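Local coordinates for protein chinitase A (Streptomyces coelicolor, PDB 3EBV) that probably hydrolyses internal glycosidic bonds of chitin through its family 18 glycoside hydrolase domain, the part of a longer secreted protein present here, at residues W11-N15 with N50-L56; F64-V68 with E110-D114. All blocks are in the same frame, centred on the assembly; numbering follows the deposited sequence.

Contact 1: W11-N15 with N50-L56; sequences WQNFN and NLDSAGL
Strand 6-12 ends at Gln12, and the chain turns about Asn13, the centre of an inverse gamma turn (phi/psi -87/47), before Phe14 and Asn15 run on extended. Against it lies the loop 50-56, in register Asn13 with Asp52 (CA-CA 5.8 Å) and Asn15 with Gly55 (6.0 Å). At Asn50 the carbonyl O accepts from Asn13 ND2 at 2.9 Å. Leu51 sets CD1 3.9 Å from Trp11 CH2, at the indole edge. Asp52 N, at the centre of another inverse gamma turn, donates to Asn13 OD1 at 2.8 Å; with both angles 169°, the side-chain amide of Asn13 (chi1 t) pairs with the backbone at both ends, as a strand's peptide group would. Water 1 joins Asp52 OD2 (2.8 Å) to Asn15 N (2.9 Å). Residues 53-55 have helical phi/psi; water 2 lies 3.1 Å from Gly55 O and 2.8 Å from Asn15 ND2, while Asn15 OD1 bonds to Gly17 N. Leu56, chi1 m and chi2 t, returns CD1 to 3.8 Å from Trp11 CH2. The contact ties the C-terminal end of the first barrel strand to the loop between strand 47-48 and helix 61-73, Trp11 also packing on strand 32-40 and helix 273-278.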
ATOM      1  N   TRP A  11      -6.946  -0.537  -6.538  1.00 11.12           N
ATOM      2  CA  TRP A  11      -8.060  -0.710  -7.513  1.00 11.65           C
ATOM      3  C   TRP A  11      -8.764  -2.004  -7.180  1.00 11.26           C
ATOM      4  O   TRP A  11      -8.120  -3.053  -7.056  1.00 12.16           O
ATOM      5  CB  TRP A  11      -7.458  -0.762  -8.902  1.00 12.36           C
ATOM      6  CG  TRP A  11      -8.450  -1.105  -9.988  1.00 12.10           C
ATOM      7  CD1 TRP A  11      -9.256  -0.227 -10.633  1.00 13.13           C
ATOM      8  CD2 TRP A  11      -8.736  -2.415 -10.522  1.00 13.30           C
ATOM      9  NE1 TRP A  11     -10.054  -0.906 -11.560  1.00 14.16           N
ATOM     10  CE2 TRP A  11      -9.750  -2.235 -11.509  1.00 14.18           C
ATOM     11  CE3 TRP A  11      -8.274  -3.708 -10.252  1.00 15.01           C
ATOM     12  CZ2 TRP A  11     -10.265  -3.306 -12.265  1.00 14.54           C
ATOM     13  CZ3 TRP A  11      -8.806  -4.788 -10.993  1.00 13.90           C
ATOM     14  CH2 TRP A  11      -9.787  -4.562 -11.986  1.00 14.65           C
ATOM     15  N   GLN A  12     -10.093  -1.934  -7.004  1.00 11.64           N
ATOM     16  CA  GLN A  12     -10.874  -3.113  -6.581  1.00 11.63           C
ATOM     17  C   GLN A  12     -11.202  -4.115  -7.682  1.00 13.28           C
ATOM     18  O   GLN A  12     -11.884  -3.769  -8.650  1.00 14.20           O
ATOM     19  CB  GLN A  12     -12.188  -2.695  -5.966  1.00 11.96           C
ATOM     20  CG  GLN A  12     -12.003  -1.773  -4.717  1.00 11.38           C
ATOM     21  CD  GLN A  12     -13.302  -1.096  -4.267  1.00 13.68           C
ATOM     22  OE1 GLN A  12     -13.295  -0.269  -3.368  1.00 12.86           O
ATOM     23  NE2 GLN A  12     -14.462  -1.508  -4.851  1.00 13.65           N
ATOM     24  N   ASN A  13     -10.772  -5.347  -7.487  1.00 13.98           N
ATOM     25  CA  ASN A  13     -11.222  -6.466  -8.359  1.00 14.35           C
ATOM     26  C   ASN A  13     -12.512  -7.065  -7.836  1.00 15.47           C
ATOM     27  O   ASN A  13     -12.631  -8.287  -7.739  1.00 17.22           O
ATOM     28  CB  ASN A  13     -10.108  -7.536  -8.411  1.00 14.02           C
ATOM     29  CG  ASN A  13     -10.451  -8.680  -9.368  1.00 15.87           C
ATOM     30  OD1 ASN A  13     -10.964  -8.429 -10.446  1.00 15.93           O
ATOM     31  ND2 ASN A  13     -10.144  -9.909  -8.969  1.00 19.51           N
ATOM     32  N   PHE A  14     -13.473  -6.209  -7.500  1.00 14.69           N
ATOM     33  CA  PHE A  14     -14.737  -6.662  -6.911  1.00 14.39           C
ATOM     34  C   PHE A  14     -15.624  -5.449  -6.788  1.00 16.26           C
ATOM     35  O   PHE A  14     -15.148  -4.310  -6.828  1.00 15.15           O
ATOM     36  CB  PHE A  14     -14.540  -7.354  -5.543  1.00 15.53           C
ATOM     37  CG  PHE A  14     -13.826  -6.487  -4.515  1.00 13.92           C
ATOM     38  CD1 PHE A  14     -14.559  -5.651  -3.682  1.00 16.91           C
ATOM     39  CD2 PHE A  14     -12.444  -6.535  -4.400  1.00 15.98           C
ATOM     40  CE1 PHE A  14     -13.914  -4.823  -2.754  1.00 14.24           C
ATOM     41  CE2 PHE A  14     -11.795  -5.732  -3.450  1.00 14.64           C
ATOM     42  CZ  PHE A  14     -12.528  -4.878  -2.640  1.00 14.23           C
ATOM     43  N   ASN A  15     -16.920  -5.683  -6.610  1.00 16.99           N
ATOM     44  CA  ASN A  15     -17.876  -4.598  -6.465  1.00 17.17           C
ATOM     45  C   ASN A  15     -18.356  -4.556  -5.018  1.00 18.40           C
ATOM     46  O   ASN A  15     -18.935  -5.545  -4.509  1.00 18.99           O
ATOM     47  CB  ASN A  15     -19.065  -4.880  -7.428  1.00 18.42           C
ATOM     48  CG  ASN A  15     -20.147  -3.819  -7.379  1.00 22.55           C
ATOM     49  OD1 ASN A  15     -20.121  -2.898  -6.586  1.00 23.00           O
ATOM     50  ND2 ASN A  15     -21.148  -3.980  -8.244  1.00 29.56           N
ATOM     51  N   ASN A  50      -7.976 -13.933 -10.290  1.00 20.01           N
ATOM     52  CA  ASN A  50      -9.100 -14.184 -11.188  1.00 21.06           C
ATOM     53  C   ASN A  50      -9.836 -12.864 -11.391  1.00 19.72           C
ATOM     54  O   ASN A  50     -10.512 -12.401 -10.449  1.00 18.74           O
ATOM     55  CB  ASN A  50     -10.032 -15.216 -10.544  1.00 22.94           C
ATOM     56  CG  ASN A  50      -9.379 -16.602 -10.408  1.00 26.10           C
ATOM     57  OD1 ASN A  50      -8.892 -17.163 -11.392  1.00 32.28           O
ATOM     58  ND2 ASN A  50      -9.368 -17.145  -9.196  1.00 30.05           N
ATOM     59  N   LEU A  51      -9.683 -12.272 -12.571  1.00 19.10           N
ATOM     60  CA  LEU A  51     -10.380 -11.014 -12.859  1.00 19.79           C
ATOM     61  C   LEU A  51     -11.873 -11.211 -12.659  1.00 20.94           C
ATOM     62  O   LEU A  51     -12.444 -12.171 -13.193  1.00 21.02           O
ATOM     63  CB  LEU A  51     -10.082 -10.516 -14.271  1.00 19.74           C
ATOM     64  CG  LEU A  51     -10.707  -9.182 -14.703  1.00 19.90           C
ATOM     65  CD1 LEU A  51     -10.144  -7.987 -13.853  1.00 19.87           C
ATOM     66  CD2 LEU A  51     -10.487  -8.928 -16.158  1.00 20.66           C
ATOM     67  N   ASP A  52     -12.506 -10.321 -11.893  1.00 21.00           N
ATOM     68  CA  ASP A  52     -13.949 -10.390 -11.624  1.00 21.74           C
ATOM     69  C   ASP A  52     -14.745  -9.791 -12.795  1.00 22.36           C
ATOM     70  O   ASP A  52     -15.472  -8.806 -12.646  1.00 21.32           O
ATOM     71  CB  ASP A  52     -14.260  -9.671 -10.296  1.00 22.19           C
ATOM     72  CG  ASP A  52     -15.716  -9.803  -9.863  1.00 25.47           C
ATOM     73  OD1 ASP A  52     -16.410 -10.744 -10.330  1.00 26.73           O
ATOM     74  OD2 ASP A  52     -16.159  -8.963  -9.046  1.00 25.87           O
ATOM     75  N   SER A  53     -14.619 -10.419 -13.961  1.00 22.55           N
ATOM     76  CA  SER A  53     -15.293  -9.960 -15.162  1.00 24.64           C
ATOM     77  C   SER A  53     -16.782  -9.687 -14.957  1.00 26.31           C
ATOM     78  O   SER A  53     -17.272  -8.614 -15.316  1.00 27.58           O
ATOM     79  CB  SER A  53     -15.083 -11.009 -16.249  1.00 23.55           C
ATOM     80  OG  SER A  53     -13.728 -10.974 -16.654  1.00 24.73           O
ATOM     81  N   ALA A  54     -17.475 -10.655 -14.357  1.00 28.18           N
ATOM     82  CA  ALA A  54     -18.917 -10.557 -14.096  1.00 29.60           C
ATOM     83  C   ALA A  54     -19.273  -9.367 -13.198  1.00 29.71           C
ATOM     84  O   ALA A  54     -20.151  -8.568 -13.542  1.00 31.84           O
ATOM     85  CB  ALA A  54     -19.423 -11.845 -13.488  1.00 29.81           C
ATOM     86  N   GLY A  55     -18.590  -9.236 -12.063  1.00 28.65           N
ATOM     87  CA  GLY A  55     -18.881  -8.148 -11.139  1.00 26.99           C
ATOM     88  C   GLY A  55     -18.439  -6.773 -11.627  1.00 26.24           C
ATOM     89  O   GLY A  55     -18.828  -5.738 -11.061  1.00 27.06           O
ATOM     90  N   LEU A  56     -17.607  -6.746 -12.659  1.00 24.65           N
ATOM     91  CA  LEU A  56     -17.056  -5.486 -13.174  1.00 24.16           C
ATOM     92  C   LEU A  56     -17.626  -5.113 -14.536  1.00 25.08           C
ATOM     93  O   LEU A  56     -16.973  -4.427 -15.336  1.00 24.90           O
ATOM     94  CB  LEU A  56     -15.521  -5.530 -13.245  1.00 23.65           C
ATOM     95  CG  LEU A  56     -14.801  -5.829 -11.915  1.00 21.86           C
ATOM     96  CD1 LEU A  56     -13.314  -6.050 -12.204  1.00 20.52           C
ATOM     97  CD2 LEU A  56     -15.060  -4.698 -10.913  1.00 21.86           C
TER
HETATM   98  O   HOH W   1     -17.946  -8.408  -6.912  1.00 25.27           O
HETATM   99  O   HOH W   2     -21.412  -6.496  -9.520  1.00 35.43           O

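Contact 2: F64-V68 with E110-D114; sequences FKADV and EYGFD
This is a mixed polar and aromatic contact on the outer layer of the barrel, between helix 61-73 and the C-terminal end of helix 94-111 with the turn that follows. The segment 64-68 is regular helix, Val68 N bonding to Phe64 O at 2.8 Å; the other segment leaves its helix after Tyr111. The backbones come closest at Lys65 and Tyr111, with CA atoms 5.9 Å apart, and water 3 bridges them, donating to Lys65 O (2.9 Å) and Tyr111 O (2.7 Å). Lys65 extends, m at chi1 and t thereafter, to bring NZ 2.9 Å from Glu110 OE2 in a salt bridge, while its CE passes 3.9 Å from Tyr111 CD1. In the TIM barrel of family 18, both helices lead into parallel strands, 77-84 and 115-120, so the contact joins successive helices of the outer ring. Gly112 makes the exit from the second helix with phi/psi 79/26, a positive phi that favours glycine, and Phe113 then becomes extended. Asp114 opens the family 18 DxxDxDxE signature, which runs along strand 115-120. Beneath the polar rim, Phe64 (chi1 t) puts CE2 3.9 Å from Tyr111 CD1 and CZ 3.7 Å from Phe113 CZ; the two phenylalanine rings meet rim to rim, centroids 6.0 Å apart and planes at 76°. Val68 CG1 lies 4.0 Å from Tyr111 O and its CG2 4.4 Å from Phe113 CE1. Val68 and Phe113 also pack on Val78 of strand 77-84, and the Tyr111 ring pairs edge-to-face with Phe49.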
ATOM      1  N   PHE A  64      -8.179  -5.931 -19.627  1.00 19.39           N
ATOM      2  CA  PHE A  64      -7.412  -5.690 -18.364  1.00 18.29           C
ATOM      3  C   PHE A  64      -5.900  -5.702 -18.654  1.00 18.70           C
ATOM      4  O   PHE A  64      -5.162  -4.738 -18.321  1.00 18.20           O
ATOM      5  CB  PHE A  64      -7.797  -6.752 -17.344  1.00 17.66           C
ATOM      6  CG  PHE A  64      -6.976  -6.712 -16.082  1.00 17.49           C
ATOM      7  CD1 PHE A  64      -7.242  -5.733 -15.114  1.00 17.82           C
ATOM      8  CD2 PHE A  64      -5.956  -7.621 -15.866  1.00 17.92           C
ATOM      9  CE1 PHE A  64      -6.498  -5.681 -13.923  1.00 16.98           C
ATOM     10  CE2 PHE A  64      -5.193  -7.579 -14.702  1.00 20.55           C
ATOM     11  CZ  PHE A  64      -5.484  -6.603 -13.713  1.00 18.93           C
ATOM     12  N   LYS A  65      -5.438  -6.750 -19.336  1.00 18.89           N
ATOM     13  CA  LYS A  65      -4.025  -6.817 -19.700  1.00 19.65           C
ATOM     14  C   LYS A  65      -3.572  -5.629 -20.534  1.00 19.51           C
ATOM     15  O   LYS A  65      -2.468  -5.109 -20.340  1.00 20.22           O
ATOM     16  CB  LYS A  65      -3.681  -8.140 -20.409  1.00 20.67           C
ATOM     17  CG  LYS A  65      -3.763  -9.354 -19.540  1.00 22.11           C
ATOM     18  CD  LYS A  65      -3.298 -10.573 -20.331  1.00 25.53           C
ATOM     19  CE  LYS A  65      -3.437 -11.847 -19.531  1.00 28.90           C
ATOM     20  NZ  LYS A  65      -3.126 -13.063 -20.383  1.00 32.08           N
ATOM     21  N   ALA A  66      -4.421  -5.206 -21.485  1.00 19.51           N
ATOM     22  CA  ALA A  66      -4.111  -4.065 -22.329  1.00 19.76           C
ATOM     23  C   ALA A  66      -4.038  -2.750 -21.542  1.00 19.03           C
ATOM     24  O   ALA A  66      -3.169  -1.909 -21.777  1.00 20.33           O
ATOM     25  CB  ALA A  66      -5.158  -3.950 -23.481  1.00 19.19           C
ATOM     26  N   ASP A  67      -4.983  -2.607 -20.605  1.00 19.74           N
ATOM     27  CA  ASP A  67      -5.054  -1.444 -19.732  1.00 18.81           C
ATOM     28  C   ASP A  67      -3.800  -1.373 -18.834  1.00 17.83           C
ATOM     29  O   ASP A  67      -3.234  -0.293 -18.663  1.00 17.92           O
ATOM     30  CB  ASP A  67      -6.288  -1.541 -18.849  1.00 18.80           C
ATOM     31  CG  ASP A  67      -7.604  -1.252 -19.604  1.00 20.12           C
ATOM     32  OD1 ASP A  67      -7.551  -0.880 -20.804  1.00 21.19           O
ATOM     33  OD2 ASP A  67      -8.667  -1.395 -18.967  1.00 20.23           O
ATOM     34  N   VAL A  68      -3.386  -2.523 -18.293  1.00 17.33           N
ATOM     35  CA  VAL A  68      -2.132  -2.580 -17.523  1.00 17.81           C
ATOM     36  C   VAL A  68      -0.932  -2.102 -18.367  1.00 18.06           C
ATOM     37  O   VAL A  68      -0.150  -1.252 -17.924  1.00 18.67           O
ATOM     38  CB  VAL A  68      -1.918  -3.960 -16.907  1.00 16.47           C
ATOM     39  CG1 VAL A  68      -0.504  -4.080 -16.303  1.00 17.31           C
ATOM     40  CG2 VAL A  68      -2.995  -4.265 -15.839  1.00 18.43           C
ATOM     41  N   GLU A 110       1.951 -13.699 -15.879  1.00 19.96           N
ATOM     42  CA  GLU A 110       0.716 -13.862 -16.657  1.00 22.00           C
ATOM     43  C   GLU A 110       0.057 -12.541 -17.019  1.00 22.22           C
ATOM     44  O   GLU A 110      -0.411 -12.361 -18.154  1.00 21.89           O
ATOM     45  CB  GLU A 110      -0.291 -14.747 -15.948  1.00 22.51           C
ATOM     46  CG  GLU A 110      -1.672 -14.794 -16.653  1.00 26.98           C
ATOM     47  CD  GLU A 110      -1.656 -15.503 -18.014  1.00 35.00           C
ATOM     48  OE1 GLU A 110      -0.633 -16.151 -18.354  1.00 38.31           O
ATOM     49  OE2 GLU A 110      -2.680 -15.395 -18.744  1.00 36.82           O
ATOM     50  N   TYR A 111       0.021 -11.598 -16.071  1.00 20.64           N
ATOM     51  CA  TYR A 111      -0.714 -10.343 -16.300  1.00 20.64           C
ATOM     52  C   TYR A 111       0.165  -9.161 -16.559  1.00 20.18           C
ATOM     53  O   TYR A 111      -0.346  -8.082 -16.861  1.00 21.55           O
ATOM     54  CB  TYR A 111      -1.680 -10.053 -15.123  1.00 21.51           C
ATOM     55  CG  TYR A 111      -2.702 -11.134 -14.982  1.00 21.73           C
ATOM     56  CD1 TYR A 111      -3.872 -11.124 -15.774  1.00 20.32           C
ATOM     57  CD2 TYR A 111      -2.487 -12.216 -14.145  1.00 20.91           C
ATOM     58  CE1 TYR A 111      -4.794 -12.139 -15.679  1.00 21.95           C
ATOM     59  CE2 TYR A 111      -3.409 -13.246 -14.041  1.00 22.47           C
ATOM     60  CZ  TYR A 111      -4.566 -13.209 -14.831  1.00 24.12           C
ATOM     61  OH  TYR A 111      -5.463 -14.253 -14.706  1.00 26.67           O
ATOM     62  N   GLY A 112       1.485  -9.335 -16.435  1.00 19.75           N
ATOM     63  CA  GLY A 112       2.438  -8.267 -16.612  1.00 19.30           C
ATOM     64  C   GLY A 112       2.599  -7.324 -15.415  1.00 18.80           C
ATOM     65  O   GLY A 112       3.033  -6.190 -15.589  1.00 19.78           O
ATOM     66  N   PHE A 113       2.313  -7.806 -14.208  1.00 17.99           N
ATOM     67  CA  PHE A 113       2.452  -6.929 -13.040  1.00 16.95           C
ATOM     68  C   PHE A 113       3.911  -6.632 -12.720  1.00 17.14           C
ATOM     69  O   PHE A 113       4.798  -7.487 -12.934  1.00 17.41           O
ATOM     70  CB  PHE A 113       1.796  -7.566 -11.826  1.00 15.71           C
ATOM     71  CG  PHE A 113       0.288  -7.750 -11.948  1.00 16.36           C
ATOM     72  CD1 PHE A 113      -0.526  -6.736 -12.469  1.00 20.02           C
ATOM     73  CD2 PHE A 113      -0.302  -8.945 -11.538  1.00 16.10           C
ATOM     74  CE1 PHE A 113      -1.929  -6.937 -12.571  1.00 19.54           C
ATOM     75  CE2 PHE A 113      -1.684  -9.165 -11.613  1.00 16.05           C
ATOM     76  CZ  PHE A 113      -2.505  -8.138 -12.113  1.00 17.36           C
ATOM     77  N   ASP A 114       4.160  -5.421 -12.199  1.00 15.00           N
ATOM     78  CA  ASP A 114       5.501  -4.977 -11.842  1.00 15.00           C
ATOM     79  C   ASP A 114       6.015  -5.505 -10.504  1.00 13.70           C
ATOM     80  O   ASP A 114       7.193  -5.302 -10.180  1.00 15.21           O
ATOM     81  CB  ASP A 114       5.566  -3.451 -11.847  1.00 15.32           C
ATOM     82  CG  ASP A 114       5.246  -2.894 -13.200  1.00 15.53           C
ATOM     83  OD1 ASP A 114       6.080  -3.141 -14.122  1.00 18.31           O
ATOM     84  OD2 ASP A 114       4.170  -2.282 -13.374  1.00 16.23           O
TER
HETATM   85  O   HOH W   3      -0.325  -6.595 -19.093  1.00 23.84           O

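How the contacts relate
Contact 1 closes along the chain before contact 2 opens, and helix 61-73 begins a few residues after 50-56. Their centres lie about 14 Å apart, on the same side of the chain's centre, and they touch through Phe64: its CB is 3.7 Å from Leu51 CD2, and its CE1 is 3.8 Å from Trp11 CZ3. Phe64 therefore packs against Leu51 and Trp11 of contact 1 as well as the aromatic cluster of contact 2. Phe49 gives a second connection, touching Asn13 and pairing with Tyr111. Contact 1 sits at the C-terminal end of strand 6-12, the side where TIM-barrel active sites lie; contact 2 sits at the entry to the strand carrying the DxxDxDxE signature, consistent with a family 18 chitinase.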